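Local coordinates for SnoK (Streptomyces nogalater, PDB 5EPA), which acts as a non-heme iron, 2-oxoglutarate-dependent carbocyclase in the biosynthesis of the polyketide nogalamycin, at residues Q36-I41 with V204-R209. Residues are numbered along the deposited sequence; the frame is centred on the assembly and turned at random.
Sequences QGYVHI and VAVPVR
His40 lays one face of its imidazole against the CG1 methyl of Val208, a CH-pi contact with the methyl 3.8 Å from the ring centroid, 25° off the normal and shifted toward the rim, where NE2 lies 3.5 Å from Val208 CG1. With CG anti to the backbone N (chi1 174°), the ring reaches over to Val208, just past strand 204-206, and a hydrogen bond from NE2 to Asp212, which also accepts from the Arg209 backbone N, helps fix its rotation. At the root of the ring, His40 CB meets Val206 CG1 at 4.0 Å. The other methyl of Val206, CG2, approaches the Tyr38 ring obliquely, 4.0 Å from CE2, and the Tyr38 OH ends 3.8 Å from Val204 CG1, the two side chains crossing nearly at right angles. Tyr38 also stacks on Tyr166 and meets Phe32 edge-to-face. No hydrogen bond links the two segments; strands 38-41 and 204-206 run roughly parallel (26°), axes 9.6 Å apart at closest approach. Tyr38 touches His216 and Val208 touches Trp151, both 2-oxoglutarate-binding. The contact joins edge strands of the two facing sheets of the cupin-type double-stranded beta-helix: 38-41, following helix 27-36, lies beside 213-217, and 204-206 beside 164-166.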
loop_
_atom_site.group_PDB
_atom_site.type_symbol
_atom_site.label_atom_id
_atom_site.label_comp_id
_atom_site.label_asym_id
_atom_site.label_seq_id
_atom_site.Cartn_x
_atom_site.Cartn_y
_atom_site.Cartn_z
ATOM N N GLN A 36 5.348 -15.886 -0.123
ATOM C CA GLN A 36 6.108 -14.895 -0.917
ATOM C C GLN A 36 6.016 -13.484 -0.364
ATOM O O GLN A 36 6.912 -12.680 -0.625
ATOM C CB GLN A 36 5.676 -14.904 -2.399
ATOM C CG GLN A 36 5.675 -16.273 -3.067
ATOM C CD GLN A 36 7.062 -16.877 -3.163
ATOM O OE1 GLN A 36 8.017 -16.193 -3.477
ATOM N NE2 GLN A 36 7.170 -18.157 -2.904
ATOM N N GLY A 37 4.973 -13.185 0.396
ATOM C CA GLY A 37 4.809 -11.852 0.994
ATOM C C GLY A 37 4.050 -10.820 0.136
ATOM O O GLY A 37 3.898 -9.676 0.514
ATOM N N TYR A 38 3.642 -11.242 -1.049
ATOM C CA TYR A 38 2.845 -10.446 -1.926
ATOM C C TYR A 38 2.022 -11.405 -2.783
ATOM O O TYR A 38 2.346 -12.585 -2.904
ATOM C CB TYR A 38 3.734 -9.559 -2.812
ATOM C CG TYR A 38 4.398 -10.339 -3.917
ATOM C CD1 TYR A 38 5.579 -11.082 -3.674
ATOM C CD2 TYR A 38 3.866 -10.383 -5.187
ATOM C CE1 TYR A 38 6.202 -11.827 -4.687
ATOM C CE2 TYR A 38 4.501 -11.116 -6.207
ATOM C CZ TYR A 38 5.656 -11.842 -5.929
ATOM O OH TYR A 38 6.250 -12.571 -6.918
ATOM N N VAL A 39 0.974 -10.889 -3.406
ATOM C CA VAL A 39 0.232 -11.642 -4.406
ATOM C C VAL A 39 -0.572 -10.734 -5.307
ATOM O O VAL A 39 -1.214 -9.781 -4.863
ATOM C CB VAL A 39 -0.684 -12.718 -3.781
ATOM C CG1 VAL A 39 -1.865 -12.114 -3.016
ATOM C CG2 VAL A 39 -1.194 -13.677 -4.839
ATOM N N HIS A 40 -0.544 -11.076 -6.578
ATOM C CA HIS A 40 -1.281 -10.368 -7.620
ATOM C C HIS A 40 -2.640 -11.018 -7.812
ATOM O O HIS A 40 -2.724 -12.171 -8.189
ATOM C CB HIS A 40 -0.486 -10.420 -8.936
ATOM C CG HIS A 40 -1.212 -9.838 -10.127
ATOM N ND1 HIS A 40 -0.936 -10.214 -11.417
ATOM C CD2 HIS A 40 -2.215 -8.940 -10.206
ATOM C CE1 HIS A 40 -1.725 -9.561 -12.243
ATOM N NE2 HIS A 40 -2.507 -8.775 -11.533
ATOM N N ILE A 41 -3.703 -10.276 -7.525
ATOM C CA ILE A 41 -5.058 -10.770 -7.741
ATOM C C ILE A 41 -5.711 -10.005 -8.901
ATOM O O ILE A 41 -5.974 -8.825 -8.800
ATOM C CB ILE A 41 -5.909 -10.600 -6.497
ATOM C CG1 ILE A 41 -5.218 -11.241 -5.292
ATOM C CG2 ILE A 41 -7.281 -11.210 -6.721
ATOM C CD1 ILE A 41 -4.993 -12.742 -5.393
ATOM N N VAL A 204 11.100 -8.981 -8.071
ATOM C CA VAL A 204 10.062 -9.339 -9.050
ATOM C C VAL A 204 9.214 -8.153 -9.420
ATOM O O VAL A 204 8.533 -7.592 -8.555
ATOM C CB VAL A 204 9.081 -10.402 -8.524
ATOM C CG1 VAL A 204 8.195 -10.893 -9.667
ATOM C CG2 VAL A 204 9.843 -11.587 -7.980
ATOM N N ALA A 205 9.208 -7.787 -10.694
ATOM C CA ALA A 205 8.360 -6.713 -11.173
ATOM C C ALA A 205 7.028 -7.285 -11.573
ATOM O O ALA A 205 6.970 -8.288 -12.285
ATOM C CB ALA A 205 9.006 -6.015 -12.351
ATOM N N VAL A 206 5.952 -6.630 -11.143
ATOM C CA VAL A 206 4.603 -7.142 -11.320
ATOM C C VAL A 206 3.723 -6.114 -12.041
ATOM O O VAL A 206 2.977 -5.346 -11.416
ATOM C CB VAL A 206 3.962 -7.506 -9.972
ATOM C CG1 VAL A 206 2.608 -8.142 -10.178
ATOM C CG2 VAL A 206 4.833 -8.461 -9.187
ATOM N N PRO A 207 3.778 -6.084 -13.365
ATOM C CA PRO A 207 2.870 -5.214 -14.079
ATOM C C PRO A 207 1.446 -5.719 -13.961
ATOM O O PRO A 207 1.224 -6.923 -13.812
ATOM C CB PRO A 207 3.352 -5.307 -15.525
ATOM C CG PRO A 207 4.048 -6.629 -15.610
ATOM C CD PRO A 207 4.725 -6.755 -14.269
ATOM N N VAL A 208 0.490 -4.789 -13.999
ATOM C CA VAL A 208 -0.918 -5.133 -13.817
ATOM C C VAL A 208 -1.843 -4.318 -14.698
ATOM O O VAL A 208 -1.479 -3.268 -15.195
ATOM C CB VAL A 208 -1.370 -4.923 -12.375
ATOM C CG1 VAL A 208 -0.618 -5.866 -11.443
ATOM C CG2 VAL A 208 -1.207 -3.473 -11.944
ATOM N N ARG A 209 -3.049 -4.826 -14.859
ATOM C CA ARG A 209 -4.107 -4.136 -15.568
ATOM C C ARG A 209 -4.993 -3.353 -14.591
ATOM O O ARG A 209 -5.130 -3.715 -13.447
ATOM C CB ARG A 209 -4.965 -5.158 -16.326
ATOM C CG ARG A 209 -4.244 -5.959 -17.445
ATOM C CD ARG A 209 -4.467 -5.156 -18.671
ATOM N NE ARG A 209 -4.400 -5.939 -19.893
ATOM C CZ ARG A 209 -4.739 -5.433 -21.077
ATOM N NH1 ARG A 209 -5.139 -4.160 -21.163
ATOM N NH2 ARG A 209 -4.663 -6.192 -22.175
#